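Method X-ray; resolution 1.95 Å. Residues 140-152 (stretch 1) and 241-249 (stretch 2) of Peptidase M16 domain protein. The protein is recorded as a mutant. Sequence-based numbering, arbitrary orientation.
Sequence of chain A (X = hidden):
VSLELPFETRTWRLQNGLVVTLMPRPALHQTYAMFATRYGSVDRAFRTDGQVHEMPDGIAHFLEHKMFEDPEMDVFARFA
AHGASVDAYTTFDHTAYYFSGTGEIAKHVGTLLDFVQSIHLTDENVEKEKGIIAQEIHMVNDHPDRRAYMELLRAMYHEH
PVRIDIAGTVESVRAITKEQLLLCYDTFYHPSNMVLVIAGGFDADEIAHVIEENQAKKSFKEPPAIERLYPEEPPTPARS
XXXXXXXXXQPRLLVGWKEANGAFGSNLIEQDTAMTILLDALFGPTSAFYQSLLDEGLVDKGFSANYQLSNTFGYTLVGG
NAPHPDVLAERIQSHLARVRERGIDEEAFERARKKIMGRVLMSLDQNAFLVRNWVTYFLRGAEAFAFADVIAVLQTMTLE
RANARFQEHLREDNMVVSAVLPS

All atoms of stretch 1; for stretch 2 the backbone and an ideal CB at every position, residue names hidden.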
# COMPACT_ATOMS: atom_id res chain seq x y z
N VAL A 140 3.50 -7.81 -19.60
CA VAL A 140 4.44 -6.96 -18.88
C VAL A 140 5.34 -6.12 -19.81
O VAL A 140 5.89 -5.11 -19.38
CB VAL A 140 5.27 -7.82 -17.88
CG1 VAL A 140 6.44 -7.05 -17.30
CG2 VAL A 140 4.34 -8.39 -16.78
N ASN A 141 5.50 -6.52 -21.08
CA ASN A 141 6.26 -5.70 -22.05
C ASN A 141 5.41 -4.53 -22.55
O ASN A 141 5.94 -3.59 -23.15
CB ASN A 141 6.73 -6.51 -23.28
CG ASN A 141 7.75 -7.60 -22.94
OD1 ASN A 141 8.45 -7.54 -21.94
ND2 ASN A 141 7.84 -8.60 -23.81
N ASP A 142 4.09 -4.61 -22.34
CA ASP A 142 3.17 -3.53 -22.67
C ASP A 142 2.87 -2.58 -21.50
O ASP A 142 2.16 -1.60 -21.69
CB ASP A 142 1.84 -4.10 -23.19
CG ASP A 142 1.94 -4.65 -24.59
OD1 ASP A 142 3.03 -4.55 -25.20
OD2 ASP A 142 0.92 -5.18 -25.09
N HIS A 143 3.37 -2.89 -20.31
CA HIS A 143 3.18 -2.01 -19.16
C HIS A 143 4.22 -0.89 -19.20
O HIS A 143 5.41 -1.15 -19.10
CB HIS A 143 3.31 -2.78 -17.83
CG HIS A 143 2.82 -1.99 -16.65
ND1 HIS A 143 1.48 -1.82 -16.37
CD2 HIS A 143 3.50 -1.33 -15.68
CE1 HIS A 143 1.35 -1.08 -15.28
NE2 HIS A 143 2.55 -0.77 -14.84
N PRO A 144 3.77 0.36 -19.32
CA PRO A 144 4.74 1.47 -19.48
C PRO A 144 5.79 1.62 -18.37
O PRO A 144 6.96 1.90 -18.65
CB PRO A 144 3.85 2.71 -19.52
CG PRO A 144 2.51 2.21 -19.95
CD PRO A 144 2.38 0.83 -19.42
N ASP A 145 5.37 1.46 -17.12
CA ASP A 145 6.31 1.61 -16.00
C ASP A 145 7.40 0.57 -16.09
O ASP A 145 8.59 0.89 -15.98
CB ASP A 145 5.62 1.50 -14.65
CG ASP A 145 4.54 2.53 -14.46
OD1 ASP A 145 4.58 3.55 -15.18
OD2 ASP A 145 3.65 2.33 -13.61
N ARG A 146 7.00 -0.68 -16.31
CA ARG A 146 7.94 -1.78 -16.39
C ARG A 146 8.86 -1.60 -17.61
O ARG A 146 10.07 -1.84 -17.53
CB ARG A 146 7.22 -3.14 -16.43
CG ARG A 146 8.16 -4.31 -16.02
CD ARG A 146 8.20 -4.48 -14.49
NE ARG A 146 9.39 -5.22 -14.05
CZ ARG A 146 9.84 -5.27 -12.78
NH1 ARG A 146 9.21 -4.62 -11.80
NH2 ARG A 146 10.93 -5.98 -12.50
N ARG A 147 8.29 -1.13 -18.70
CA ARG A 147 9.05 -0.87 -19.93
C ARG A 147 10.17 0.20 -19.76
O ARG A 147 11.29 -0.06 -20.13
CB ARG A 147 8.09 -0.48 -21.07
CG ARG A 147 8.72 -0.45 -22.47
CD ARG A 147 9.65 -1.64 -22.72
NE ARG A 147 10.15 -1.64 -24.08
CZ ARG A 147 9.48 -2.10 -25.13
NH1 ARG A 147 8.27 -2.63 -24.99
NH2 ARG A 147 10.03 -2.02 -26.35
N ALA A 148 9.86 1.35 -19.16
CA ALA A 148 10.85 2.41 -18.92
C ALA A 148 12.00 1.91 -18.04
O ALA A 148 13.16 2.18 -18.31
CB ALA A 148 10.19 3.59 -18.26
N TYR A 149 11.63 1.19 -16.99
CA TYR A 149 12.58 0.54 -16.09
C TYR A 149 13.47 -0.43 -16.85
O TYR A 149 14.70 -0.37 -16.74
CB TYR A 149 11.78 -0.19 -15.00
CG TYR A 149 12.60 -0.99 -14.05
CD1 TYR A 149 12.55 -2.38 -14.09
CD2 TYR A 149 13.42 -0.40 -13.14
CE1 TYR A 149 13.29 -3.15 -13.21
CE2 TYR A 149 14.20 -1.17 -12.25
CZ TYR A 149 14.12 -2.53 -12.30
OH TYR A 149 14.85 -3.32 -11.43
N MSE A 150 12.88 -1.30 -17.66
CA MSE A 150 13.70 -2.29 -18.37
C MSE A 150 14.59 -1.63 -19.43
O MSE A 150 15.71 -2.08 -19.63
CB MSE A 150 12.86 -3.45 -18.96
CG MSE A 150 12.33 -4.47 -17.87
SE MSE A 150 13.60 -5.13 -16.54
CE MSE A 150 15.05 -5.59 -17.79
N GLU A 151 14.14 -0.53 -20.02
CA GLU A 151 14.98 0.22 -21.00
C GLU A 151 16.24 0.79 -20.30
O GLU A 151 17.33 0.68 -20.80
CB GLU A 151 14.19 1.33 -21.71
CG GLU A 151 13.16 0.86 -22.73
CD GLU A 151 13.75 -0.07 -23.81
OE1 GLU A 151 14.96 0.03 -24.13
OE2 GLU A 151 12.97 -0.91 -24.33
N LEU A 152 16.05 1.33 -19.10
CA LEU A 152 17.17 1.83 -18.28
C LEU A 152 18.19 0.72 -18.01
O LEU A 152 19.40 0.86 -18.32
CB LEU A 152 16.59 2.45 -17.01
CG LEU A 152 17.47 3.07 -15.92
CD1 LEU A 152 18.27 2.00 -15.24
CD2 LEU A 152 18.32 4.12 -16.50
N UNK A 241 22.26 7.28 -22.89
CA UNK A 241 21.06 8.07 -23.17
C UNK A 241 20.11 7.26 -24.03
O UNK A 241 20.54 6.62 -24.99
CB UNK A 241 21.42 9.39 -23.86
N UNK A 242 18.81 7.32 -23.72
CA UNK A 242 17.82 6.61 -24.50
C UNK A 242 16.47 7.33 -24.39
O UNK A 242 16.15 7.95 -23.35
CB UNK A 242 17.71 5.16 -24.03
N UNK A 243 15.74 7.35 -25.49
CA UNK A 243 14.32 7.72 -25.45
C UNK A 243 13.57 6.79 -26.37
O UNK A 243 14.14 6.18 -27.29
CB UNK A 243 14.10 9.18 -25.85
N UNK A 244 12.25 6.67 -26.11
CA UNK A 244 11.40 5.93 -26.99
C UNK A 244 9.98 6.45 -26.81
O UNK A 244 9.69 7.15 -25.84
CB UNK A 244 11.49 4.43 -26.72
N UNK A 245 9.15 6.13 -27.79
CA UNK A 245 7.75 6.50 -27.77
C UNK A 245 6.90 5.28 -27.38
O UNK A 245 7.19 4.15 -27.78
CB UNK A 245 7.32 7.05 -29.13
N UNK A 246 5.87 5.54 -26.59
CA UNK A 246 4.99 4.50 -26.06
C UNK A 246 3.61 5.13 -25.81
O UNK A 246 3.54 6.33 -25.52
CB UNK A 246 5.56 3.89 -24.78
N UNK A 247 2.52 4.34 -25.97
CA UNK A 247 1.16 4.79 -25.59
C UNK A 247 1.03 5.12 -24.09
O UNK A 247 0.55 4.29 -23.31
CB UNK A 247 0.14 3.71 -25.96
N UNK A 248 1.52 6.30 -23.71
CA UNK A 248 1.52 6.80 -22.32
C UNK A 248 0.88 8.15 -22.52
O UNK A 248 0.95 8.69 -23.61
CB UNK A 248 2.90 6.87 -21.66
N UNK A 249 0.26 8.68 -21.48
CA UNK A 249 -0.43 9.95 -21.63
C UNK A 249 0.41 11.13 -21.14
O UNK A 249 0.12 12.27 -21.48
CB UNK A 249 -1.76 9.91 -20.87

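Stretch 2 runs as a strand from 241 to 246, nearly antiparallel to the helix that begins at Pro 144, with the axes 9.8 Å apart at their closest. That gap leaves room for side chains, and alternation along the strand sends every second one toward the helix.

Position 241 lies beyond the reach of stretch 1, so almost any residue would suit it. It is Arg 241, which makes no contact with stretch 1.

At position 242 the CB points toward the helix, in the direction of Glu 151. A carboxylate favours a basic or polar partner long enough to approach it, such as Lys, Arg, His or Gln. The residue is His 242, with chi1 in t; its NE2 lies 3.6 Å from Glu 151 OE1, a polar contact but not a hydrogen bond.

Position 243 points away and is unconstrained by stretch 1. Trp 243 occupies it.

Position 244 again points toward the helix, facing Arg 147 and Glu 151. These two are already joined by a salt bridge, Arg 147 NE to Glu 151 OE2 at 2.9 Å, so an uncharged chain can lie against the paired groups. A long, flexible one such as Met or Gln would be plausible. Met 244 is present as selenomethionine: its SE lies 3.8 Å from Glu 151 CG and 4.0 Å from Arg 147 NE, while CE sits over one face of the guanidinium.

Position 245 is out of reach and permissive; it holds His 245.

Position 246 points toward the start of the helix, but its ideal CB has no atom of stretch 1 within 5.5 Å. A long or aromatic side chain would best fill the space near Pro 144, Arg 147 and the carbonyls of Asn 141 and Asp 142; Phe or Met would suit, Tyr only with a shifted ring, and Leu would fill only part. Phe 246 has the largest area covered by the other stretch of any residue here. Arg 147 CG lies over the face of the Phe 246 ring, 4.2 Å from its centroid, in a CH-pi contact. The electropositive ring edge meets the carbonyls, with Phe 246 CZ 3.5 Å from Asn 141 O and Phe 246 CE2 3.6 Å from Asp 142 O.

Position 247, with phi near -61° and a sideways CB, would accept proline among others. Pro 247 makes only marginal contact.

Position 248 points toward Pro 144, whose CB is 4.8 Å from the ideal CB, favouring a compact apolar residue such as Val, Ile or Ala. Val 248 places CG1 3.5 Å from Pro 144 CB.

Position 249 is out of reach, and Gln 249 makes no contact.

Stretch 2 241-249: RHWMHFPVQ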
# COMPACT_ATOMS: atom_id res chain seq x y z
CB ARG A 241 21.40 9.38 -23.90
CG ARG A 241 22.45 10.33 -23.25
CD ARG A 241 21.83 11.10 -22.10
NE ARG A 241 22.75 12.06 -21.49
CZ ARG A 241 23.70 11.75 -20.59
NH1 ARG A 241 23.87 10.51 -20.15
NH2 ARG A 241 24.48 12.71 -20.11
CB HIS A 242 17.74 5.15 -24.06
CG HIS A 242 16.82 4.31 -24.90
ND1 HIS A 242 17.17 3.83 -26.14
CD2 HIS A 242 15.55 3.89 -24.68
CE1 HIS A 242 16.16 3.14 -26.65
NE2 HIS A 242 15.16 3.18 -25.79
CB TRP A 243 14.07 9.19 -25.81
CG TRP A 243 14.73 9.61 -27.13
CD1 TRP A 243 15.93 10.25 -27.28
CD2 TRP A 243 14.24 9.37 -28.44
NE1 TRP A 243 16.21 10.45 -28.61
CE2 TRP A 243 15.18 9.93 -29.35
CE3 TRP A 243 13.07 8.79 -28.95
CZ2 TRP A 243 15.02 9.84 -30.69
CZ3 TRP A 243 12.91 8.72 -30.29
CH2 TRP A 243 13.87 9.25 -31.16
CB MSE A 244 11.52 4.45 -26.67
CG MSE A 244 11.11 4.10 -25.26
SE MSE A 244 10.58 2.24 -25.13
CE MSE A 244 9.53 1.97 -26.76
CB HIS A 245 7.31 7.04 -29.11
CG HIS A 245 7.84 8.41 -29.41
ND1 HIS A 245 8.99 8.62 -30.13
CD2 HIS A 245 7.37 9.64 -29.08
CE1 HIS A 245 9.21 9.92 -30.24
NE2 HIS A 245 8.24 10.56 -29.61
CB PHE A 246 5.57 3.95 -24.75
CG PHE A 246 5.41 2.45 -24.58
CD1 PHE A 246 5.97 1.56 -25.50
CD2 PHE A 246 4.73 1.92 -23.48
CE1 PHE A 246 5.84 0.17 -25.33
CE2 PHE A 246 4.59 0.53 -23.31
CZ PHE A 246 5.15 -0.35 -24.23
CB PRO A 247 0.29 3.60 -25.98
CG PRO A 247 0.97 3.06 -27.19
CD PRO A 247 2.44 3.14 -26.83
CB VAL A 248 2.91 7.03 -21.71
CG1 VAL A 248 3.56 5.73 -21.26
CG2 VAL A 248 3.83 7.80 -22.68
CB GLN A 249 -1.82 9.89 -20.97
CG GLN A 249 -2.86 9.08 -21.80
CD GLN A 249 -2.86 9.40 -23.32
OE1 GLN A 249 -3.43 10.40 -23.76
NE2 GLN A 249 -2.22 8.53 -24.10
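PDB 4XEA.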